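Local coordinates for kappa-carrageenase (Pseudoalteromonas carrageenovora, PDB 5OCQ), which hydrolyses internal beta-1,4 linkages between D-galactose 4-sulfate and 3,6-anhydro-D-galactose in kappa-carrageenan, acting through its family 16 glycoside hydrolase domain, at residues Phe70-Asn75 / Gln246-Ala251; Ser123-Ser128 / Val135-Ile140; Ser154-His159 / Asn182-Pro187. The protein carries 1 engineered substitution. All coordinates share one frame; numbering follows the deposited sequence. Where two conformers were deposited one is given.

In the fold
Following the chain from its N terminus, residues 70-75 at the end of strand 56-72 open contact 1, which closes only when residues 246-251 return after 170 residues. Contacts 2 and 3 both fall within that long loop and follow one another without crossing. Contact 2 is a local closure, folding the loop after strand 115-122 back on strand 135-141 across six residues. Contact 3 spans 22 residues and lays strand 183-185 beside strand 153-164. Contacts 2 and 3 meet where Glu-139 N lies 2.9 Å from His-159 O, a probable hydrogen bond between neighbouring strands of the beta-jellyroll. All three contacts hold residues of the carrageenan-binding cleft.

Contact 1: Phe70-Asn75 / Gln246-Ala251; sequences FWDGCN and QFYPSA. With 9RN (3,6-anhydro-alpha-D-galactopyranose), chain C.
The Phe-70 ring turns its edge toward the face of the Tyr-248 ring in an offset edge-to-face pair, with centroids 5.6 Å apart and planes at 71°. The phenol meets Asp-72 OD1 at its edge, while Gln-246 NE2 lies over one of its faces near the rim. The indole of Trp-71 is flanked on both faces: Gly-73 CA packs over one, and C2 of the anhydro-galactose of chain C sits over the other, 3.5 Å from Trp-71 CE2. CG anti to the backbone N (chi1 173°) carries the indole out so that one face lies against the sugar. An alanine here would probably leave the anhydro-galactose without the flat surface it rests on and open a gap beside the Gln-246 amide.

That amide bridges the two segments by both ends. Gln-246 NE2 donates to Trp-71 O at 2.9 Å, in the carbonyl plane, and also to Phe-247 O; Gln-246 OE1 receives Gly-73 N at 2.9 Å from above its carbonyl plane. Tyr-248 OH works in both directions, donating to Asp-72 OD1 at 2.5 Å on the anti side of the carboxylate and accepting a nearly straight bond from Cys-74 N (3.0 Å, 170°). Asn-75 ND2 and Gln-77 take Asp-72 OD2, and a disulfide ties Cys-74 to Cys-244, in the turn between strands 240-243 and 246-249.

With donors on both oxygens, Asp-72 is probably ionised. Together the polar bonds and the disulfide probably hold the turn after strand 56-72 behind an indole platform for carrageenan.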
loop_
_atom_site.group_PDB
_atom_site.type_symbol
_atom_site.label_atom_id
_atom_site.label_comp_id
_atom_site.label_asym_id
_atom_site.label_seq_id
_atom_site.Cartn_x
_atom_site.Cartn_y
_atom_site.Cartn_z
ATOM N N PHE A 70 19.128 7.840 5.608
ATOM C CA PHE A 70 18.647 6.649 4.838
ATOM C C PHE A 70 19.090 5.361 5.577
ATOM O O PHE A 70 20.262 5.261 5.986
ATOM C CB PHE A 70 19.251 6.705 3.452
ATOM C CG PHE A 70 18.997 5.482 2.564
ATOM C CD1 PHE A 70 17.822 5.357 1.886
ATOM C CD2 PHE A 70 20.010 4.540 2.401
ATOM C CE1 PHE A 70 17.584 4.280 1.055
ATOM C CE2 PHE A 70 19.790 3.409 1.548
ATOM C CZ PHE A 70 18.553 3.295 0.914
ATOM N N TRP A 71 18.160 4.431 5.765
ATOM C CA TRP A 71 18.510 3.152 6.365
ATOM C C TRP A 71 19.153 2.212 5.294
ATOM O O TRP A 71 18.498 1.876 4.281
ATOM C CB TRP A 71 17.289 2.441 6.938
ATOM C CG TRP A 71 17.541 1.022 7.424
ATOM C CD1 TRP A 71 16.970 -0.078 6.942
ATOM C CD2 TRP A 71 18.398 0.624 8.494
ATOM N NE1 TRP A 71 17.417 -1.178 7.632
ATOM C CE2 TRP A 71 18.305 -0.788 8.594
ATOM C CE3 TRP A 71 19.215 1.318 9.399
ATOM C CZ2 TRP A 71 19.007 -1.504 9.605
ATOM C CZ3 TRP A 71 19.922 0.606 10.390
ATOM C CH2 TRP A 71 19.798 -0.804 10.466
ATOM N N ASP A 72 20.378 1.819 5.542
ATOM C CA ASP A 72 21.156 0.892 4.656
ATOM C C ASP A 72 21.200 -0.489 5.370
ATOM O O ASP A 72 22.073 -0.772 6.109
ATOM C CB ASP A 72 22.558 1.500 4.493
ATOM C CG ASP A 72 23.544 0.590 3.757
ATOM O OD1 ASP A 72 23.154 -0.446 3.163
ATOM O OD2 ASP A 72 24.737 1.004 3.735
ATOM N N GLY A 73 20.181 -1.269 5.143
ATOM C CA GLY A 73 19.981 -2.525 5.776
ATOM C C GLY A 73 21.141 -3.543 5.475
ATOM O O GLY A 73 21.470 -4.344 6.363
ATOM N N CYS A 74 21.727 -3.428 4.280
ATOM C CA CYS A 74 22.901 -4.338 3.944
ATOM C C CYS A 74 24.048 -4.246 4.953
ATOM O O CYS A 74 24.603 -5.272 5.420
ATOM C CB CYS A 74 23.450 -4.070 2.548
ATOM S SG CYS A 74 22.281 -4.385 1.166
ATOM N N ASN A 75 24.314 -2.995 5.373
ATOM C CA ASN A 75 25.388 -2.722 6.319
ATOM C C ASN A 75 24.837 -2.356 7.704
ATOM O O ASN A 75 25.637 -1.996 8.559
ATOM C CB ASN A 75 26.270 -1.629 5.746
ATOM C CG ASN A 75 26.960 -2.060 4.456
ATOM O OD1 ASN A 75 27.733 -2.995 4.457
ATOM N ND2 ASN A 75 26.685 -1.392 3.386
ATOM N N GLN A 246 14.915 -4.420 0.990
ATOM C CA GLN A 246 14.544 -3.037 0.749
ATOM C C GLN A 246 14.952 -2.540 -0.613
ATOM O O GLN A 246 15.768 -3.159 -1.298
ATOM C CB GLN A 246 15.217 -2.159 1.821
ATOM C CG GLN A 246 16.727 -1.990 1.598
ATOM C CD GLN A 246 17.419 -1.065 2.585
ATOM O OE1 GLN A 246 17.629 -1.380 3.766
ATOM N NE2 GLN A 246 17.740 0.111 2.115
ATOM N N PHE A 247 14.500 -1.346 -1.000
ATOM C CA PHE A 247 14.925 -0.618 -2.157
ATOM C C PHE A 247 16.243 0.154 -1.933
ATOM O O PHE A 247 16.446 0.755 -0.844
ATOM C CB PHE A 247 13.860 0.363 -2.741
ATOM C CG PHE A 247 12.660 -0.292 -3.262
ATOM C CD1 PHE A 247 12.739 -1.147 -4.353
ATOM C CD2 PHE A 247 11.440 -0.091 -2.675
ATOM C CE1 PHE A 247 11.618 -1.715 -4.893
ATOM C CE2 PHE A 247 10.298 -0.696 -3.188
ATOM C CZ PHE A 247 10.406 -1.551 -4.258
ATOM N N TYR A 248 17.041 0.278 -3.015
ATOM C CA TYR A 248 18.201 1.159 -3.091
ATOM C C TYR A 248 18.093 1.900 -4.434
ATOM O O TYR A 248 17.376 1.394 -5.336
ATOM C CB TYR A 248 19.544 0.370 -3.015
ATOM C CG TYR A 248 19.934 -0.100 -1.679
ATOM C CD1 TYR A 248 19.409 -1.264 -1.147
ATOM C CD2 TYR A 248 20.873 0.598 -0.930
ATOM C CE1 TYR A 248 19.767 -1.694 0.099
ATOM C CE2 TYR A 248 21.285 0.174 0.308
ATOM C CZ TYR A 248 20.700 -0.990 0.852
ATOM O OH TYR A 248 21.054 -1.419 2.106
ATOM N N PRO A 249 18.679 3.090 -4.579
ATOM C CA PRO A 249 18.555 3.818 -5.844
ATOM C C PRO A 249 19.350 3.116 -6.940
ATOM O O PRO A 249 20.412 2.516 -6.641
ATOM C CB PRO A 249 19.098 5.214 -5.563
ATOM C CG PRO A 249 19.446 5.218 -4.099
ATOM C CD PRO A 249 19.365 3.882 -3.541
ATOM N N SER A 250 18.853 3.133 -8.139
ATOM C CA SER A 250 19.709 2.707 -9.268
ATOM C C SER A 250 20.468 3.929 -9.849
ATOM O O SER A 250 20.350 5.062 -9.385
ATOM C CB SER A 250 18.807 2.061 -10.314
ATOM O OG SER A 250 18.174 3.041 -11.096
ATOM N N ALA A 251 21.188 3.694 -10.952
ATOM C CA ALA A 251 21.840 4.868 -11.589
ATOM C C ALA A 251 20.970 5.538 -12.641
ATOM O O ALA A 251 21.358 6.534 -13.221
ATOM C CB ALA A 251 23.219 4.472 -12.144
HETATM C C2 9RN C . 15.452 -0.564 10.590
HETATM C C4 9RN C . 15.102 0.402 12.827
HETATM C C5 9RN C . 13.877 1.104 12.307
HETATM C C6 9RN C . 14.375 2.261 11.483
HETATM O O4 9RN C . 15.792 1.156 13.812
HETATM O O5 9RN C . 13.279 0.095 11.422
HETATM O O3 9RN C . 15.708 1.804 11.093
HETATM C C3 9RN C . 15.955 0.469 11.606
HETATM O O2 9RN C . 15.653 -1.966 10.924
HETATM C C1 9RN C . 14.018 -0.249 10.234
HETATM O O1 9RN C . 13.403 -1.378 9.584
#

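Contact 2: Ser123-Ser128 / Val135-Ile140; sequences STIDRS and VQYSEI. With G4S (4-O-sulfo-beta-D-galactopyranose), chain B; G4S (4-O-sulfo-beta-D-galactopyranose), chain D; 9RN (3,6-anhydro-alpha-D-galactopyranose), chain E; 9RN (3,6-anhydro-alpha-D-galactopyranose), chain C.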
loop_
_atom_site.group_PDB
_atom_site.type_symbol
_atom_site.label_atom_id
_atom_site.label_comp_id
_atom_site.label_asym_id
_atom_site.label_seq_id
_atom_site.Cartn_x
_atom_site.Cartn_y
_atom_site.Cartn_z
ATOM N N SER A 123 1.046 -2.114 10.218
ATOM C CA SER A 123 1.188 -1.785 11.618
ATOM C C SER A 123 2.544 -1.244 11.977
ATOM O O SER A 123 3.417 -1.182 11.146
ATOM C CB SER A 123 0.946 -3.097 12.481
ATOM O OG SER A 123 2.078 -3.957 12.315
ATOM N N THR A 124 2.694 -0.809 13.248
ATOM C CA THR A 124 4.050 -0.622 13.806
ATOM C C THR A 124 4.772 -1.968 13.800
ATOM O O THR A 124 4.136 -3.029 13.740
ATOM C CB THR A 124 4.002 -0.044 15.261
ATOM O OG1 THR A 124 3.275 -0.920 16.081
ATOM C CG2 THR A 124 3.355 1.280 15.238
ATOM N N ILE A 125 6.094 -1.890 13.935
ATOM C CA ILE A 125 6.923 -3.158 14.109
ATOM C C ILE A 125 7.271 -3.223 15.586
ATOM O O ILE A 125 7.929 -2.284 16.054
ATOM C CB ILE A 125 8.171 -3.117 13.251
ATOM C CG1 ILE A 125 7.820 -2.931 11.755
ATOM C CG2 ILE A 125 9.024 -4.379 13.558
ATOM C CD1 ILE A 125 9.010 -2.733 10.796
ATOM N N ASP A 126 6.858 -4.282 16.295
ATOM C CA ASP A 126 7.132 -4.476 17.734
ATOM C C ASP A 126 8.262 -5.517 17.903
ATOM O O ASP A 126 7.999 -6.697 17.999
ATOM C CB ASP A 126 5.889 -4.883 18.506
ATOM C CG ASP A 126 6.094 -4.826 20.061
ATOM O OD1 ASP A 126 7.248 -4.751 20.546
ATOM O OD2 ASP A 126 5.072 -4.857 20.788
ATOM N N ARG A 127 9.481 -5.048 17.993
ATOM C CA ARG A 127 10.625 -6.026 18.011
ATOM C C ARG A 127 10.829 -6.629 19.391
ATOM O O ARG A 127 11.696 -7.447 19.576
ATOM C CB ARG A 127 11.898 -5.380 17.483
ATOM C CG ARG A 127 11.746 -4.964 15.993
ATOM C CD ARG A 127 13.021 -4.658 15.240
ATOM N NE ARG A 127 12.820 -3.863 14.022
ATOM C CZ ARG A 127 12.743 -4.360 12.795
ATOM N NH1 ARG A 127 12.783 -5.645 12.579
ATOM N NH2 ARG A 127 12.605 -3.560 11.802
ATOM N N SER A 128 9.996 -6.251 20.328
ATOM C CA SER A 128 10.063 -6.783 21.690
ATOM C C SER A 128 9.249 -8.023 21.888
ATOM O O SER A 128 9.343 -8.634 22.947
ATOM C CB SER A 128 9.642 -5.731 22.714
ATOM O OG SER A 128 8.228 -5.689 22.889
ATOM N N VAL A 135 3.836 -12.333 16.402
ATOM C CA VAL A 135 3.862 -11.616 15.156
ATOM C C VAL A 135 4.309 -10.164 15.442
ATOM O O VAL A 135 3.640 -9.484 16.232
ATOM C CB VAL A 135 2.454 -11.606 14.500
ATOM C CG1 VAL A 135 2.424 -10.682 13.272
ATOM C CG2 VAL A 135 2.018 -13.048 14.088
ATOM N N GLN A 136 5.408 -9.695 14.866
ATOM C CA GLN A 136 5.921 -8.399 15.242
ATOM C C GLN A 136 5.399 -7.268 14.242
ATOM O O GLN A 136 5.480 -6.089 14.601
ATOM C CB GLN A 136 7.407 -8.375 15.150
ATOM C CG GLN A 136 8.063 -9.332 16.062
ATOM C CD GLN A 136 9.576 -9.117 16.073
ATOM O OE1 GLN A 136 10.208 -8.482 15.196
ATOM N NE2 GLN A 136 10.196 -9.724 17.093
ATOM N N TYR A 137 4.830 -7.714 13.112
ATOM C CA TYR A 137 4.427 -6.740 11.971
ATOM C C TYR A 137 3.415 -7.406 11.102
ATOM O O TYR A 137 3.612 -8.602 10.739
ATOM C CB TYR A 137 5.643 -6.357 11.156
ATOM C CG TYR A 137 5.354 -5.509 9.938
ATOM C CD1 TYR A 137 4.941 -4.216 10.095
ATOM C CD2 TYR A 137 5.553 -5.991 8.670
ATOM C CE1 TYR A 137 4.668 -3.416 9.003
ATOM C CE2 TYR A 137 5.270 -5.227 7.534
ATOM C CZ TYR A 137 4.844 -3.901 7.721
ATOM O OH TYR A 137 4.586 -3.116 6.612
ATOM N N SER A 138 2.320 -6.698 10.759
ATOM C CA SER A 138 1.299 -7.184 9.847
ATOM C C SER A 138 1.054 -6.142 8.753
ATOM O O SER A 138 0.969 -4.959 9.058
ATOM C CB SER A 138 -0.109 -7.360 10.576
ATOM O OG SER A 138 -0.058 -8.358 11.629
ATOM N N GLU A 139 1.054 -6.588 7.512
ATOM C CA GLU A 139 0.778 -5.768 6.324
ATOM C C GLU A 139 -0.115 -6.469 5.349
ATOM O O GLU A 139 0.164 -7.575 4.951
ATOM C CB GLU A 139 2.094 -5.278 5.659
ATOM C CG GLU A 139 1.928 -4.537 4.410
ATOM C CD GLU A 139 3.192 -4.197 3.680
ATOM O OE1 GLU A 139 4.308 -4.210 4.284
ATOM O OE2 GLU A 139 3.034 -3.822 2.480
ATOM N N ILE A 140 -1.226 -5.852 4.953
ATOM C CA ILE A 140 -2.102 -6.334 3.895
ATOM C C ILE A 140 -2.037 -5.371 2.708
ATOM O O ILE A 140 -2.397 -4.162 2.929
ATOM C CB ILE A 140 -3.575 -6.516 4.384
ATOM C CG1 ILE A 140 -3.671 -7.444 5.614
ATOM C CG2 ILE A 140 -4.475 -6.975 3.189
ATOM C CD1 ILE A 140 -5.036 -7.614 6.236
HETATM C C1 G4S B . 5.093 -3.812 0.338
HETATM C C2 G4S B . 6.135 -3.147 1.226
HETATM C C3 G4S B . 5.661 -1.823 1.865
HETATM C C4 G4S B . 5.013 -0.970 0.753
HETATM C C5 G4S B . 3.880 -1.766 0.073
HETATM C C6 G4S B . 3.012 -1.012 -0.894
HETATM O O1 G4S B . 5.790 -4.784 -0.496
HETATM O O2 G4S B . 6.441 -4.044 2.359
HETATM O O4 G4S B . 6.052 -0.791 -0.231
HETATM O O5 G4S B . 4.494 -2.887 -0.621
HETATM O O6 G4S B . 3.671 -0.791 -2.156
HETATM S S G4S B . 6.772 0.666 -0.591
HETATM O O7 G4S B . 5.830 1.752 -0.205
HETATM O O8 G4S B . 8.052 0.662 0.215
HETATM O O9 G4S B . 6.912 0.586 -2.058
HETATM C C1 G4S D . 10.833 -0.794 7.055
HETATM C C2 G4S D . 11.384 -0.903 8.425
HETATM C C3 G4S D . 12.957 -1.023 8.347
HETATM C C4 G4S D . 13.243 -2.322 7.562
HETATM C C5 G4S D . 12.576 -2.234 6.187
HETATM C C6 G4S D . 12.784 -3.447 5.242
HETATM O O1 G4S D . 9.391 -0.831 7.078
HETATM O O2 G4S D . 11.079 0.375 9.102
HETATM O O4 G4S D . 12.697 -3.456 8.236
HETATM O O5 G4S D . 11.136 -2.099 6.437
HETATM O O6 G4S D . 12.183 -3.019 3.963
HETATM S S G4S D . 13.761 -4.752 8.654
HETATM O O7 G4S D . 12.995 -5.510 9.661
HETATM O O8 G4S D . 14.987 -4.026 9.114
HETATM O O9 G4S D . 14.075 -5.402 7.322
HETATM C C2 9RN E . 7.678 0.390 3.982
HETATM C C4 9RN E . 8.774 -0.848 5.843
HETATM C C5 9RN E . 7.515 -1.673 5.889
HETATM C C6 9RN E . 6.604 -0.729 6.643
HETATM O O5 9RN E . 7.067 -1.883 4.516
HETATM O O3 9RN E . 7.024 0.576 6.253
HETATM C C3 9RN E . 8.165 0.473 5.411
HETATM O O2 9RN E . 8.853 0.318 3.084
HETATM C C1 9RN E . 6.706 -0.745 3.758
HETATM O O1 9RN E . 6.778 -1.188 2.420
HETATM C C2 9RN C . 15.452 -0.564 10.590
HETATM C C4 9RN C . 15.102 0.402 12.827
HETATM C C5 9RN C . 13.877 1.104 12.307
HETATM C C6 9RN C . 14.375 2.261 11.483
HETATM O O4 9RN C . 15.792 1.156 13.812
HETATM O O5 9RN C . 13.279 0.095 11.422
HETATM O O3 9RN C . 15.708 1.804 11.093
HETATM C C3 9RN C . 15.955 0.469 11.606
HETATM O O2 9RN C . 15.653 -1.966 10.924
HETATM C C1 9RN C . 14.018 -0.249 10.234
HETATM O O1 9RN C . 13.403 -1.378 9.584
HETATM O O HOH W 1 13.027 -9.102 17.943
HETATM O O HOH W 2 12.768 -7.909 14.145
#
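Ile-125 lays CG1 obliquely against Tyr-137 CD1 (3.6 Å), and its CD1 continues to within van der Waals range of the galactose sulfate of chain D. Its other branch, CG2, sits over the centre of the Arg-127 guanidinium. Tyr-137 holds CG trans to the backbone N (chi1 175°), which carries the hydroxyl to Glu-139 and to the anhydro-galactose of chain E, whose C6 lies 3.1 Å from Tyr-137 OH; Ser-123 O and Thr-124 O lie at the ring's edge, and Trp-170 also meets the ring. Tyr-137 OH donates to Glu-139 OE1 at 2.6 Å, approaching from above the carboxylate plane.

Gln-136, extended beyond CG, packs along the Asp-126/Arg-127 backbone, its CG 3.3 Å from Asp-126 O. The amide stands 83° from the guanidinium plane and reaches Arg-127 through water: one water links Gln-136 OE1 to Arg-127 NH1, another joins Gln-136 NE2 to Arg-127 O. NE2 also bonds directly to Leu-129 O. In one of two modelled conformers, Arg-127 NH1 and NH2 both donate to O7, a sulfate oxygen of the galactose 4-sulfate of chain D.

Two backbone bonds join the segments, Asp-126 N to Gln-136 O (2.8 Å) and Ser-123 N to Ser-138 O; Ser-123 OG adds a third link, accepting from Ser-138 N at 3.2 Å. Asp-126 OD1 accepts from Ser-128 N, two residues on, forming an Asx turn.

Glu-139 is the nucleophile, and its OE2 lies 3.0 Å from C1 of the galactose sulfate of chain B. The tyrosine bond to the other oxygen probably fixes the carboxylate's rotation, while the arginine, in this conformer, probably supplies a positive charge to balance the substrate sulfate.

Contact 3: Ser154-His159 / Asn182-Pro187; sequences SDHDLH and NGYHLP. With G4S (4-O-sulfo-beta-D-galactopyranose), chain B.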
loop_
_atom_site.group_PDB
_atom_site.type_symbol
_atom_site.label_atom_id
_atom_site.label_comp_id
_atom_site.label_asym_id
_atom_site.label_seq_id
_atom_site.Cartn_x
_atom_site.Cartn_y
_atom_site.Cartn_z
ATOM N N SER A 154 -1.262 -7.449 -11.801
ATOM C CA SER A 154 -1.373 -6.896 -10.463
ATOM C C SER A 154 -0.981 -7.830 -9.419
ATOM O O SER A 154 -0.930 -9.101 -9.633
ATOM C CB SER A 154 -2.767 -6.332 -10.271
ATOM O OG SER A 154 -3.736 -7.345 -10.345
ATOM N N ASP A 155 -0.609 -7.291 -8.255
ATOM C CA ASP A 155 -0.221 -8.094 -7.093
ATOM C C ASP A 155 -1.112 -7.739 -5.870
ATOM O O ASP A 155 -1.529 -6.559 -5.715
ATOM C CB ASP A 155 1.246 -7.910 -6.612
ATOM C CG ASP A 155 2.302 -8.497 -7.591
ATOM O OD1 ASP A 155 2.012 -9.631 -8.050
ATOM O OD2 ASP A 155 3.425 -7.899 -7.794
ATOM N N HIS A 156 -1.485 -8.759 -5.096
ATOM C CA HIS A 156 -2.446 -8.626 -3.986
ATOM C C HIS A 156 -1.919 -9.443 -2.844
ATOM O O HIS A 156 -2.313 -10.568 -2.624
ATOM C CB HIS A 156 -3.857 -9.084 -4.432
ATOM C CG HIS A 156 -4.329 -8.450 -5.714
ATOM N ND1 HIS A 156 -5.075 -7.312 -5.740
ATOM C CD2 HIS A 156 -4.088 -8.762 -7.016
ATOM C CE1 HIS A 156 -5.325 -6.938 -6.998
ATOM N NE2 HIS A 156 -4.743 -7.822 -7.802
ATOM N N ASP A 157 -0.935 -8.885 -2.163
ATOM C CA ASP A 157 -0.005 -9.616 -1.319
ATOM C C ASP A 157 -0.122 -9.392 0.189
ATOM O O ASP A 157 -0.764 -8.437 0.680
ATOM C CB ASP A 157 1.409 -9.279 -1.720
ATOM C CG ASP A 157 1.793 -9.809 -3.162
ATOM O OD1 ASP A 157 1.168 -10.848 -3.543
ATOM O OD2 ASP A 157 2.642 -9.155 -3.863
ATOM N N LEU A 158 0.578 -10.241 0.961
ATOM C CA LEU A 158 0.674 -10.129 2.389
ATOM C C LEU A 158 2.096 -10.133 2.850
ATOM O O LEU A 158 2.916 -10.794 2.229
ATOM C CB LEU A 158 -0.081 -11.334 3.076
ATOM C CG LEU A 158 -1.551 -11.529 2.779
ATOM C CD1 LEU A 158 -2.106 -12.826 3.410
ATOM C CD2 LEU A 158 -2.295 -10.366 3.389
ATOM N N HIS A 159 2.406 -9.368 3.899
ATOM C CA HIS A 159 3.737 -9.263 4.523
ATOM C C HIS A 159 3.652 -9.334 5.988
ATOM O O HIS A 159 2.678 -8.868 6.614
ATOM C CB HIS A 159 4.513 -8.001 4.048
ATOM C CG HIS A 159 4.540 -7.789 2.586
ATOM N ND1 HIS A 159 3.494 -7.369 1.815
ATOM C CD2 HIS A 159 5.523 -8.069 1.723
ATOM C CE1 HIS A 159 3.874 -7.247 0.550
ATOM N NE2 HIS A 159 5.127 -7.645 0.485
ATOM N N ASN A 182 -0.835 -13.397 -4.069
ATOM C CA ASN A 182 -1.899 -13.538 -5.036
ATOM C C ASN A 182 -1.527 -12.696 -6.267
ATOM O O ASN A 182 -1.479 -11.489 -6.167
ATOM C CB ASN A 182 -3.290 -13.083 -4.541
ATOM C CG ASN A 182 -3.735 -13.756 -3.307
ATOM O OD1 ASN A 182 -4.330 -14.882 -3.307
ATOM N ND2 ASN A 182 -3.640 -13.023 -2.212
ATOM N N GLY A 183 -1.280 -13.341 -7.415
ATOM C CA GLY A 183 -1.049 -12.648 -8.646
ATOM C C GLY A 183 -2.301 -12.703 -9.531
ATOM O O GLY A 183 -3.038 -13.669 -9.466
ATOM N N TYR A 184 -2.556 -11.677 -10.333
ATOM C CA TYR A 184 -3.720 -11.611 -11.196
ATOM C C TYR A 184 -3.409 -10.868 -12.506
ATOM O O TYR A 184 -2.670 -9.889 -12.588
ATOM C CB TYR A 184 -4.861 -10.857 -10.440
ATOM C CG TYR A 184 -6.130 -10.741 -11.114
ATOM C CD1 TYR A 184 -6.895 -11.857 -11.426
ATOM C CD2 TYR A 184 -6.698 -9.431 -11.439
ATOM C CE1 TYR A 184 -8.142 -11.692 -12.084
ATOM C CE2 TYR A 184 -7.921 -9.310 -12.024
ATOM C CZ TYR A 184 -8.657 -10.455 -12.354
ATOM O OH TYR A 184 -9.936 -10.249 -12.933
ATOM N N HIS A 185 -3.938 -11.405 -13.603
ATOM C CA HIS A 185 -3.911 -10.702 -14.840
ATOM C C HIS A 185 -5.199 -9.899 -14.972
ATOM O O HIS A 185 -6.302 -10.423 -15.130
ATOM C CB HIS A 185 -3.744 -11.733 -16.084
ATOM C CG HIS A 185 -3.405 -11.044 -17.368
ATOM N ND1 HIS A 185 -4.369 -10.730 -18.305
ATOM C CD2 HIS A 185 -2.277 -10.420 -17.786
ATOM C CE1 HIS A 185 -3.825 -10.037 -19.284
ATOM N NE2 HIS A 185 -2.564 -9.816 -18.984
ATOM N N LEU A 186 -5.068 -8.564 -14.950
ATOM C CA LEU A 186 -6.194 -7.698 -15.083
ATOM C C LEU A 186 -6.799 -7.711 -16.506
ATOM O O LEU A 186 -6.035 -7.686 -17.498
ATOM C CB LEU A 186 -5.773 -6.235 -14.752
ATOM C CG LEU A 186 -5.202 -5.887 -13.401
ATOM C CD1 LEU A 186 -4.417 -4.566 -13.489
ATOM C CD2 LEU A 186 -6.286 -5.828 -12.340
ATOM N N PRO A 187 -8.130 -7.667 -16.625
ATOM C CA PRO A 187 -8.818 -7.506 -17.950
ATOM C C PRO A 187 -8.887 -6.102 -18.521
ATOM O O PRO A 187 -9.708 -5.821 -19.408
ATOM C CB PRO A 187 -10.200 -8.062 -17.680
ATOM C CG PRO A 187 -10.477 -7.877 -16.185
ATOM C CD PRO A 187 -9.103 -7.811 -15.527
HETATM C C1 G4S B . 5.093 -3.812 0.338
HETATM C C2 G4S B . 6.135 -3.147 1.226
HETATM C C3 G4S B . 5.661 -1.823 1.865
HETATM C C4 G4S B . 5.013 -0.970 0.753
HETATM C C5 G4S B . 3.880 -1.766 0.073
HETATM C C6 G4S B . 3.012 -1.012 -0.894
HETATM O O1 G4S B . 5.790 -4.784 -0.496
HETATM O O2 G4S B . 6.441 -4.044 2.359
HETATM O O4 G4S B . 6.052 -0.791 -0.231
HETATM O O5 G4S B . 4.494 -2.887 -0.621
HETATM O O6 G4S B . 3.671 -0.791 -2.156
HETATM S S G4S B . 6.772 0.666 -0.591
HETATM O O7 G4S B . 5.830 1.752 -0.205
HETATM O O8 G4S B . 8.052 0.662 0.215
HETATM O O9 G4S B . 6.912 0.586 -2.058
#
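Asn-182 ND2 donates to His-156 O at 2.8 Å, a nearly straight bond (169°) that meets the carbonyl end-on and lies in the plane of the amide. The return bond is made by the backbone, His-156 N to Asn-182 O at 2.9 Å. The asparagine has CG trans to its carbonyl carbon (chi1 -56°), which points the amide's NH2 at the His-156 carbonyl; its OD1 is taken by Glu-217 N. A longer bond runs from Asn-182 N to Asp-157 OD1 (3.3 Å), an oxygen that also accepts from His-181 ND1.

Ser-154 and Tyr-184 form an antiparallel hydrogen-bonded pair (Ser-154 N to Tyr-184 O, 2.9 Å, and the reciprocal bond) beside the non-hydrogen-bonded pair of Asp-155 and Gly-183. Ser-154 OG bonds to His-156 NE2 at 2.8 Å and lies at the edge of the Tyr-184 ring, with Leu-186 CD2 packed 3.6 Å from the same oxygen; His-156 ND1 bonds to Val-142 O.

Strand 153-164 is therefore held on two sides: by 183-185 here, and by strand 135-141, which carries the nucleophile Glu-139 and where Asp-157 pairs through its backbone with active-site Asp-141. Further along, His-159 turns a ring face to the sulfated galactose of chain B, a close approach with NE2 3.1 Å from O1 of that sugar. With both ring nitrogens of His-156 and both ends of the Asn-182 amide engaged, each group is probably locked in rotation.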